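Local structure of biphenyl 2,3-Dioxygenase Beta Subunit (Sphingobium yanoikuyae, 2GBW) at residues Q31-L36 and Q80-L85; V40-H45 and D73-L78; E132-T137 and T165-L170. The protein is the beta subunit of biphenyl 2,3-dioxygenase, an enzyme that probably oxidises aromatic rings, and packs with partner chains in a six-chain assembly. One frame throughout, in Å; residues are numbered along the deposited sequence.

Contact 1 (Q31-L36 and Q80-L85); sequences QYREWL and QRVERL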
loop_
_atom_site.group_PDB
_atom_site.type_symbol
_atom_site.label_atom_id
_atom_site.label_comp_id
_atom_site.label_asym_id
_atom_site.label_seq_id
_atom_site.Cartn_x
_atom_site.Cartn_y
_atom_site.Cartn_z
ATOM N N GLN B 31 -7.189 30.611 -0.046
ATOM C CA GLN B 31 -8.016 31.818 -0.151
ATOM C C GLN B 31 -9.515 31.519 -0.011
ATOM O O GLN B 31 -10.325 31.889 -0.877
ATOM C CB GLN B 31 -7.731 32.572 -1.470
ATOM C CG GLN B 31 -6.270 32.950 -1.620
ATOM C CD GLN B 31 -5.982 33.733 -2.821
ATOM O OE1 GLN B 31 -6.382 34.927 -2.928
ATOM N NE2 GLN B 31 -5.214 33.124 -3.755
ATOM N N TYR B 32 -9.903 30.955 1.122
ATOM C CA TYR B 32 -11.266 30.496 1.322
ATOM C C TYR B 32 -12.307 31.605 1.453
ATOM O O TYR B 32 -13.435 31.459 1.025
ATOM C CB TYR B 32 -11.323 29.556 2.520
ATOM C CG TYR B 32 -10.463 28.337 2.320
ATOM C CD1 TYR B 32 -10.703 27.486 1.268
ATOM C CD2 TYR B 32 -9.405 28.051 3.159
ATOM C CE1 TYR B 32 -9.949 26.384 1.065
ATOM C CE2 TYR B 32 -8.631 26.936 2.950
ATOM C CZ TYR B 32 -8.914 26.113 1.892
ATOM O OH TYR B 32 -8.175 24.992 1.639
ATOM N N ARG B 33 -11.918 32.717 2.050
ATOM C CA ARG B 33 -12.836 33.830 2.213
ATOM C C ARG B 33 -13.174 34.463 0.875
ATOM O O ARG B 33 -14.316 34.775 0.589
ATOM C CB ARG B 33 -12.219 34.873 3.127
ATOM C CG ARG B 33 -12.286 34.517 4.580
ATOM C CD ARG B 33 -11.445 35.462 5.387
ATOM N NE ARG B 33 -11.773 35.409 6.802
ATOM C CZ ARG B 33 -10.927 35.758 7.758
ATOM N NH1 ARG B 33 -9.717 36.175 7.435
ATOM N NH2 ARG B 33 -11.286 35.688 9.028
ATOM N N GLU B 34 -12.147 34.654 0.069
ATOM C CA GLU B 34 -12.305 35.134 -1.284
ATOM C C GLU B 34 -13.178 34.200 -2.123
ATOM O O GLU B 34 -13.997 34.647 -2.907
ATOM C CB GLU B 34 -10.925 35.314 -1.899
ATOM C CG GLU B 34 -10.130 36.440 -1.256
ATOM C CD GLU B 34 -9.118 35.996 -0.198
ATOM O OE1 GLU B 34 -9.375 35.039 0.569
ATOM O OE2 GLU B 34 -8.052 36.640 -0.128
ATOM N N TRP B 35 -13.008 32.897 -1.927
ATOM C CA TRP B 35 -13.873 31.897 -2.540
ATOM C C TRP B 35 -15.327 32.069 -2.133
ATOM O O TRP B 35 -16.211 32.160 -2.975
ATOM C CB TRP B 35 -13.385 30.487 -2.190
ATOM C CG TRP B 35 -14.276 29.391 -2.646
ATOM C CD1 TRP B 35 -14.500 29.007 -3.921
ATOM C CD2 TRP B 35 -15.052 28.519 -1.822
ATOM N NE1 TRP B 35 -15.377 27.962 -3.955
ATOM C CE2 TRP B 35 -15.730 27.640 -2.675
ATOM C CE3 TRP B 35 -15.236 28.396 -0.444
ATOM C CZ2 TRP B 35 -16.574 26.649 -2.199
ATOM C CZ3 TRP B 35 -16.073 27.417 0.023
ATOM C CH2 TRP B 35 -16.733 26.557 -0.846
ATOM N N LEU B 36 -15.568 32.087 -0.829
ATOM C CA LEU B 36 -16.939 32.241 -0.312
ATOM C C LEU B 36 -17.648 33.497 -0.830
ATOM O O LEU B 36 -18.838 33.446 -1.146
ATOM C CB LEU B 36 -16.923 32.254 1.208
ATOM C CG LEU B 36 -18.175 31.782 1.949
ATOM C CD1 LEU B 36 -18.605 30.388 1.475
ATOM C CD2 LEU B 36 -17.892 31.835 3.425
ATOM N N GLN B 80 -18.818 29.122 8.571
ATOM C CA GLN B 80 -18.316 28.514 9.814
ATOM C C GLN B 80 -17.200 27.539 9.498
ATOM O O GLN B 80 -16.153 27.581 10.113
ATOM C CB GLN B 80 -19.486 27.832 10.553
ATOM C CG GLN B 80 -19.161 27.169 11.858
ATOM C CD GLN B 80 -20.154 26.032 12.184
ATOM O OE1 GLN B 80 -19.737 24.943 12.497
ATOM N NE2 GLN B 80 -21.462 26.279 12.007
ATOM N N ARG B 81 -17.419 26.665 8.519
ATOM C CA ARG B 81 -16.365 25.740 8.116
ATOM C C ARG B 81 -15.110 26.464 7.643
ATOM O O ARG B 81 -14.032 26.057 7.949
ATOM C CB ARG B 81 -16.876 24.828 7.014
ATOM C CG ARG B 81 -17.783 23.697 7.539
ATOM C CD ARG B 81 -18.290 22.886 6.370
ATOM N NE ARG B 81 -18.985 21.644 6.747
ATOM C CZ ARG B 81 -18.371 20.571 7.268
ATOM N NH1 ARG B 81 -17.079 20.573 7.451
ATOM N NH2 ARG B 81 -19.071 19.485 7.565
ATOM N N VAL B 82 -15.278 27.505 6.829
ATOM C CA VAL B 82 -14.134 28.273 6.292
ATOM C C VAL B 82 -13.245 28.897 7.386
ATOM O O VAL B 82 -12.028 28.839 7.293
ATOM C CB VAL B 82 -14.598 29.301 5.245
ATOM C CG1 VAL B 82 -13.620 30.479 5.126
ATOM C CG2 VAL B 82 -14.822 28.550 3.897
ATOM N N GLU B 83 -13.843 29.432 8.441
ATOM C CA GLU B 83 -13.057 30.029 9.542
ATOM C C GLU B 83 -12.205 29.064 10.367
ATOM O O GLU B 83 -11.114 29.430 10.806
ATOM C CB GLU B 83 -13.942 30.860 10.449
ATOM C CG GLU B 83 -14.660 31.991 9.706
ATOM C CD GLU B 83 -13.710 33.000 9.004
ATOM O OE1 GLU B 83 -12.509 33.062 9.368
ATOM O OE2 GLU B 83 -14.169 33.735 8.088
ATOM N N ARG B 84 -12.651 27.833 10.566
ATOM C CA ARG B 84 -11.796 26.843 11.224
ATOM C C ARG B 84 -10.388 26.928 10.646
ATOM O O ARG B 84 -9.397 26.773 11.367
ATOM C CB ARG B 84 -12.325 25.420 11.032
ATOM C CG ARG B 84 -11.459 24.323 11.708
ATOM C CD ARG B 84 -12.025 22.934 11.496
ATOM N NE ARG B 84 -11.059 21.913 11.919
ATOM C CZ ARG B 84 -10.192 21.271 11.131
ATOM N NH1 ARG B 84 -10.148 21.496 9.828
ATOM N NH2 ARG B 84 -9.343 20.380 11.651
ATOM N N LEU B 85 -10.281 27.216 9.349
ATOM C CA LEU B 85 -8.962 27.299 8.754
ATOM C C LEU B 85 -8.323 28.706 8.930
ATOM O O LEU B 85 -7.201 28.913 8.475
ATOM C CB LEU B 85 -9.006 26.837 7.298
ATOM C CG LEU B 85 -9.681 25.481 7.041
ATOM C CD1 LEU B 85 -10.231 25.426 5.612
ATOM C CD2 LEU B 85 -8.732 24.302 7.325
#

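Contact 2 (V40-H45 and D73-L78); sequences VAEDIH and DDFGEL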
loop_
_atom_site.group_PDB
_atom_site.type_symbol
_atom_site.label_atom_id
_atom_site.label_comp_id
_atom_site.label_asym_id
_atom_site.label_seq_id
_atom_site.Cartn_x
_atom_site.Cartn_y
_atom_site.Cartn_z
ATOM N N VAL B 40 -19.269 31.691 -4.452
ATOM C CA VAL B 40 -20.378 30.950 -3.838
ATOM C C VAL B 40 -21.537 31.877 -3.559
ATOM O O VAL B 40 -21.352 32.944 -2.992
ATOM C CB VAL B 40 -19.939 30.265 -2.506
ATOM C CG1 VAL B 40 -21.122 29.507 -1.831
ATOM C CG2 VAL B 40 -18.741 29.319 -2.726
ATOM N N ALA B 41 -22.721 31.486 -4.029
ATOM C CA ALA B 41 -23.930 32.279 -3.899
ATOM C C ALA B 41 -24.473 32.147 -2.491
ATOM O O ALA B 41 -24.274 31.136 -1.829
ATOM C CB ALA B 41 -24.977 31.781 -4.897
ATOM N N GLU B 42 -25.189 33.167 -2.030
ATOM C CA GLU B 42 -25.719 33.154 -0.671
ATOM C C GLU B 42 -26.841 32.130 -0.438
ATOM O O GLU B 42 -27.126 31.788 0.681
ATOM C CB GLU B 42 -26.188 34.560 -0.304
ATOM C CG GLU B 42 -25.015 35.516 -0.043
ATOM C CD GLU B 42 -25.377 36.670 0.894
ATOM O OE1 GLU B 42 -26.220 37.535 0.505
ATOM O OE2 GLU B 42 -24.799 36.700 2.014
ATOM N N ASP B 43 -27.472 31.637 -1.504
ATOM C CA ASP B 43 -28.501 30.594 -1.380
ATOM C C ASP B 43 -27.956 29.187 -1.616
ATOM O O ASP B 43 -28.711 28.256 -1.912
ATOM C CB ASP B 43 -29.653 30.878 -2.358
ATOM C CG ASP B 43 -29.209 30.993 -3.808
ATOM O OD1 ASP B 43 -28.256 31.769 -4.082
ATOM O OD2 ASP B 43 -29.882 30.367 -4.691
ATOM N N ILE B 44 -26.646 29.040 -1.450
ATOM C CA ILE B 44 -25.934 27.789 -1.652
ATOM C C ILE B 44 -26.518 26.650 -0.822
ATOM O O ILE B 44 -26.935 26.856 0.296
ATOM C CB ILE B 44 -24.388 27.953 -1.311
ATOM C CG1 ILE B 44 -23.609 26.674 -1.609
ATOM C CG2 ILE B 44 -24.133 28.381 0.130
ATOM C CD1 ILE B 44 -23.634 26.237 -3.012
ATOM N N HIS B 45 -26.566 25.466 -1.408
ATOM C CA HIS B 45 -26.649 24.212 -0.650
ATOM C C HIS B 45 -25.478 23.395 -1.110
ATOM O O HIS B 45 -25.369 23.084 -2.279
ATOM C CB HIS B 45 -27.954 23.474 -0.913
ATOM C CG HIS B 45 -28.097 22.209 -0.119
ATOM N ND1 HIS B 45 -28.609 21.049 -0.662
ATOM C CD2 HIS B 45 -27.746 21.917 1.147
ATOM C CE1 HIS B 45 -28.587 20.099 0.257
ATOM N NE2 HIS B 45 -28.052 20.594 1.358
ATOM N N ASP B 73 -24.942 21.815 4.077
ATOM C CA ASP B 73 -24.692 23.152 4.596
ATOM C C ASP B 73 -25.344 24.222 3.771
ATOM O O ASP B 73 -25.418 24.094 2.523
ATOM C CB ASP B 73 -23.187 23.445 4.590
ATOM C CG ASP B 73 -22.391 22.549 5.556
ATOM O OD1 ASP B 73 -22.969 22.027 6.524
ATOM O OD2 ASP B 73 -21.184 22.350 5.293
ATOM N N ASP B 74 -25.790 25.268 4.481
ATOM C CA ASP B 74 -26.153 26.555 3.892
ATOM C C ASP B 74 -24.956 27.528 3.992
ATOM O O ASP B 74 -23.893 27.156 4.453
ATOM C CB ASP B 74 -27.452 27.088 4.533
ATOM C CG ASP B 74 -27.295 27.525 5.992
ATOM O OD1 ASP B 74 -26.149 27.666 6.450
ATOM O OD2 ASP B 74 -28.342 27.683 6.702
ATOM N N PHE B 75 -25.132 28.772 3.538
ATOM C CA PHE B 75 -24.008 29.699 3.465
ATOM C C PHE B 75 -23.368 29.963 4.811
ATOM O O PHE B 75 -22.161 29.966 4.919
ATOM C CB PHE B 75 -24.474 31.057 2.888
ATOM C CG PHE B 75 -23.366 31.979 2.573
ATOM C CD1 PHE B 75 -22.695 31.871 1.374
ATOM C CD2 PHE B 75 -23.040 33.019 3.429
ATOM C CE1 PHE B 75 -21.680 32.748 1.025
ATOM C CE2 PHE B 75 -22.007 33.917 3.078
ATOM C CZ PHE B 75 -21.322 33.755 1.881
ATOM N N GLY B 76 -24.175 30.223 5.820
ATOM C CA GLY B 76 -23.660 30.433 7.190
ATOM C C GLY B 76 -22.835 29.281 7.756
ATOM O O GLY B 76 -21.885 29.462 8.544
ATOM N N GLU B 77 -23.233 28.074 7.387
ATOM C CA GLU B 77 -22.548 26.868 7.814
ATOM C C GLU B 77 -21.248 26.679 7.024
ATOM O O GLU B 77 -20.253 26.275 7.569
ATOM C CB GLU B 77 -23.497 25.682 7.681
ATOM C CG GLU B 77 -24.590 25.753 8.743
ATOM C CD GLU B 77 -25.888 25.050 8.385
ATOM O OE1 GLU B 77 -26.040 24.625 7.227
ATOM O OE2 GLU B 77 -26.758 24.916 9.302
ATOM N N LEU B 78 -21.246 27.022 5.734
ATOM C CA LEU B 78 -20.008 27.093 4.991
ATOM C C LEU B 78 -19.038 28.149 5.573
ATOM O O LEU B 78 -17.842 27.912 5.656
ATOM C CB LEU B 78 -20.305 27.388 3.508
ATOM C CG LEU B 78 -19.658 26.554 2.437
ATOM C CD1 LEU B 78 -19.597 24.999 2.781
ATOM C CD2 LEU B 78 -20.355 26.864 1.094
HETATM O O HOH W 1 -27.455 29.221 1.746
#

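Contact 3 (E132-T137 and T165-L170); sequences EVTVHT and TQDKNL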
loop_
_atom_site.group_PDB
_atom_site.type_symbol
_atom_site.label_atom_id
_atom_site.label_comp_id
_atom_site.label_asym_id
_atom_site.label_seq_id
_atom_site.Cartn_x
_atom_site.Cartn_y
_atom_site.Cartn_z
ATOM N N GLU B 132 2.735 11.158 4.494
ATOM C CA GLU B 132 1.304 10.940 4.415
ATOM C C GLU B 132 0.759 11.417 3.090
ATOM O O GLU B 132 1.052 12.512 2.688
ATOM C CB GLU B 132 0.613 11.646 5.580
ATOM C CG GLU B 132 -0.854 11.270 5.778
ATOM C CD GLU B 132 -1.436 11.663 7.170
ATOM O OE1 GLU B 132 -0.686 12.031 8.071
ATOM O OE2 GLU B 132 -2.694 11.625 7.301
ATOM N N VAL B 133 0.025 10.557 2.413
ATOM C CA VAL B 133 -0.528 10.823 1.071
ATOM C C VAL B 133 -1.901 10.141 1.053
ATOM O O VAL B 133 -2.034 8.949 1.421
ATOM C CB VAL B 133 0.260 10.142 -0.096
ATOM C CG1 VAL B 133 -0.378 10.506 -1.460
ATOM C CG2 VAL B 133 1.715 10.436 -0.083
ATOM N N THR B 134 -2.928 10.890 0.697
ATOM C CA THR B 134 -4.233 10.322 0.499
ATOM C C THR B 134 -4.803 10.866 -0.798
ATOM O O THR B 134 -4.443 11.994 -1.267
ATOM C CB THR B 134 -5.150 10.664 1.648
ATOM O OG1 THR B 134 -5.313 12.069 1.750
ATOM C CG2 THR B 134 -4.627 10.044 3.036
ATOM N N VAL B 135 -5.674 10.048 -1.379
ATOM C CA VAL B 135 -6.238 10.373 -2.714
ATOM C C VAL B 135 -7.720 10.135 -2.744
ATOM O O VAL B 135 -8.185 9.097 -2.263
ATOM C CB VAL B 135 -5.582 9.528 -3.776
ATOM C CG1 VAL B 135 -6.163 9.922 -5.218
ATOM C CG2 VAL B 135 -4.050 9.672 -3.705
ATOM N N HIS B 136 -8.483 11.068 -3.323
ATOM C CA HIS B 136 -9.941 10.950 -3.372
ATOM C C HIS B 136 -10.411 11.198 -4.786
ATOM O O HIS B 136 -9.847 12.038 -5.499
ATOM C CB HIS B 136 -10.629 11.968 -2.457
ATOM C CG HIS B 136 -10.241 11.855 -1.027
ATOM N ND1 HIS B 136 -10.922 11.065 -0.109
ATOM C CD2 HIS B 136 -9.217 12.418 -0.363
ATOM C CE1 HIS B 136 -10.344 11.206 1.073
ATOM N NE2 HIS B 136 -9.274 11.967 0.933
ATOM N N THR B 137 -11.441 10.483 -5.195
ATOM C CA THR B 137 -12.137 10.797 -6.425
ATOM C C THR B 137 -13.594 10.964 -6.160
ATOM O O THR B 137 -14.183 10.240 -5.328
ATOM C CB THR B 137 -11.894 9.809 -7.554
ATOM O OG1 THR B 137 -12.373 8.514 -7.183
ATOM C CG2 THR B 137 -10.410 9.737 -7.846
ATOM N N THR B 165 -13.900 5.845 3.690
ATOM C CA THR B 165 -12.934 6.929 3.364
ATOM C C THR B 165 -11.547 6.529 3.930
ATOM O O THR B 165 -11.418 6.244 5.146
ATOM C CB THR B 165 -13.359 8.222 3.998
ATOM O OG1 THR B 165 -14.699 8.507 3.650
ATOM C CG2 THR B 165 -12.407 9.346 3.613
ATOM N N GLN B 166 -10.529 6.459 3.063
ATOM C CA GLN B 166 -9.178 6.056 3.523
ATOM C C GLN B 166 -8.342 7.324 3.746
ATOM O O GLN B 166 -7.384 7.637 2.979
ATOM C CB GLN B 166 -8.524 5.056 2.541
ATOM C CG GLN B 166 -9.404 3.870 2.286
ATOM C CD GLN B 166 -8.721 2.708 1.584
ATOM O OE1 GLN B 166 -9.330 2.036 0.703
ATOM N NE2 GLN B 166 -7.470 2.461 1.946
ATOM N N ASP B 167 -8.784 8.119 4.723
ATOM C CA ASP B 167 -8.069 9.353 5.107
ATOM C C ASP B 167 -8.548 9.679 6.513
ATOM O O ASP B 167 -9.647 9.231 6.902
ATOM C CB ASP B 167 -8.466 10.460 4.117
ATOM C CG ASP B 167 -7.639 11.758 4.183
ATOM O OD1 ASP B 167 -7.031 12.093 5.211
ATOM O OD2 ASP B 167 -7.662 12.521 3.128
ATOM N N LYS B 168 -7.753 10.458 7.252
ATOM C CA LYS B 168 -8.175 10.966 8.549
ATOM C C LYS B 168 -9.455 11.768 8.488
ATOM O O LYS B 168 -10.226 11.758 9.441
ATOM C CB LYS B 168 -7.081 11.871 9.132
ATOM C CG LYS B 168 -5.865 11.120 9.659
ATOM C CD LYS B 168 -4.766 12.151 9.932
ATOM C CE LYS B 168 -3.618 11.510 10.741
ATOM N NZ LYS B 168 -2.956 10.409 10.036
ATOM N N ASN B 169 -9.669 12.514 7.394
ATOM C CA ASN B 169 -10.829 13.393 7.320
ATOM C C ASN B 169 -11.140 13.749 5.885
ATOM O O ASN B 169 -10.368 13.394 4.965
ATOM C CB ASN B 169 -10.581 14.672 8.101
ATOM C CG ASN B 169 -9.412 15.533 7.502
ATOM O OD1 ASN B 169 -9.500 16.114 6.404
ATOM N ND2 ASN B 169 -8.344 15.643 8.283
ATOM N N LEU B 170 -12.267 14.415 5.699
ATOM C CA LEU B 170 -12.685 14.965 4.402
ATOM C C LEU B 170 -12.861 16.455 4.514
ATOM O O LEU B 170 -13.775 17.042 3.868
ATOM C CB LEU B 170 -14.010 14.290 3.924
ATOM C CG LEU B 170 -13.943 12.858 3.427
ATOM C CD1 LEU B 170 -15.349 12.191 3.313
ATOM C CD2 LEU B 170 -13.282 12.791 2.059
HETATM O O HOH W 2 -4.694 9.508 6.516
HETATM O O HOH W 3 -4.960 13.489 6.182
HETATM O O HOH W 4 -8.496 8.630 0.506
#

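Contact 1 (Q31-L36 and Q80-L85)
Arg33 and Glu83 form a two-point salt bridge. Arg33 NH2 lies 2.9 Å from Glu83 OE1, and Arg33 NE donates to the syn lone pair of Glu83 OE2 at 3.2 Å, bent to 155°. The guanidinium and carboxylate planes are 45° apart, so the two groups meet twisted rather than flat. Arg33 gets there with its chain extended from CG to NE, whereas Glu83 bends at chi2. The same guanidinium makes a cation-pi contact with Tyr86.

The bridge spans two nearly antiparallel helices, 32-38 and 75-84, their short segments 163° apart and 10.1 Å between axes. They belong to the helical layer that packs against the curved sheet in this NTF2-like (cystatin-like) fold. Gln31 is the N-cap of the first.

Inside the bridge the contact is apolar. Val82 points toward the other helix: its CG1 sits 3.6 Å from Tyr32 CB, while CG2 approaches the edge of the Trp35 ring at CZ3, 4.2 Å away. Trp35 NE1 is taken by Glu23. Nearer the end of helix 75-84, Leu85 CD1 comes obliquely against the Tyr32 ring, 3.5 Å from CE2, and Phe173 packs against Tyr32, Trp35 and Val82.

Contact 2 (V40-H45 and D73-L78)
The Phe75 side chain is the bump here, the bend of chain at 40-45 the hollow that takes it. With CG anti to the backbone N (chi1 -170°), the ring lies along the type I turn, Ala41 to Ile44, between strands 40-41 and 44-49. Phe75 CD1 rests 3.6 Å from Ala41 O, and Phe75 CB sits 3.5 Å from Glu42 O. Over one face lies CG of Glu42, whose carboxylate stands at 90° to the ring. Ile44 CG2 comes in at the ring edge, in plane, and reaches 3.6 Å from Phe75 N. Deeper in, Leu78 CD2 fills the angle between Val40 CG1, 4.0 Å off, and Ile44 CG2. An alanine in place of Phe75 would remove the ring against Ala41 O and Glu42 CG and would probably loosen the seat of the helix start on the turn.

No direct hydrogen bond crosses the contact. Instead one water donates to Glu42 O and Ile44 O and accepts from Phe75 N, tying the turn to the helix start. Further along, His45 CA makes a C-H...O contact with Asp73 O, and the imidazole of His45, which binds zinc in a structure of this protein though none is bound here, is hydrogen-bonded to Asn72 through NE2. Asp74 and Glu77 close a capping box: Glu77 N donates to Asp74 OD1, and Asp74 N to Glu77 OE1 at 2.8 Å and 169°. Basic side chains of another protein's chain pair with both carboxylates. This capping-box helix start sits against the turn between two strands and faces a subunit interface.

Contact 3 (E132-T137 and T165-L170)
Asp167 OD2 is the tight point: it is gripped by two donors of the strand and paired with Arg126. His136 NE2 donates to it at 2.8 Å and 170°. The carboxylate oxygen lies in the imidazole plane and receives the bond on its anti lone pair; ring and carboxylate are 23° apart. Thr134 OG1, also 2.8 Å from Asp167 OD2, comes instead from well above the carboxylate plane. Asp167 reaches the strand with CG anti to its backbone N (chi1 -169°), and the arginine and histidine would probably favour its charged form. Next to NE2 the packing stays close: Leu170 CD2 lies obliquely 3.5 Å from His136 CE1, and Thr165 CG2 meets the ring edge.

Thr134 and His136, two residues apart on strand 132-147, point from the same face of the sheet of this NTF2-like fold toward the irregular segment 165-170, which follows the last strand. His136 binds zinc in a structure of this protein, although none is bound here.

Toward Glu132 the contact loosens into salt bridge and water. Lys168 NZ meets Glu132 OE2 at 3.0 Å from above the carboxylate plane, and Arg128 pairs with Glu132 OE1. One water links Glu132 OE2 to Lys168 N, another to Asp167 OD1. Past the tight point, a third water joins Val135 O to Gln166 O and lies over one face of the His136 ring.

How the contacts relate
Contacts 1 and 2 share helix 75-84 and touch each other: the Arg81 NE to Asp73 OD2 salt bridge joins them, and Trp35 packs on Val40 while Leu36 meets both Phe75 and Leu78. Together they line the helical layer where helix 32-38 runs into strands 40-41 and 44-49. Contact 3 stands apart, with no touch to either, on the other side of the chain's centre from contact 2, though both reach the same sheet. All three are partly buried, yet their chemistry differs. Contact 1 has an apolar seam with a salt bridge at its margin, contact 2 relies on shape and a single bridging water, and contact 3 is mainly polar.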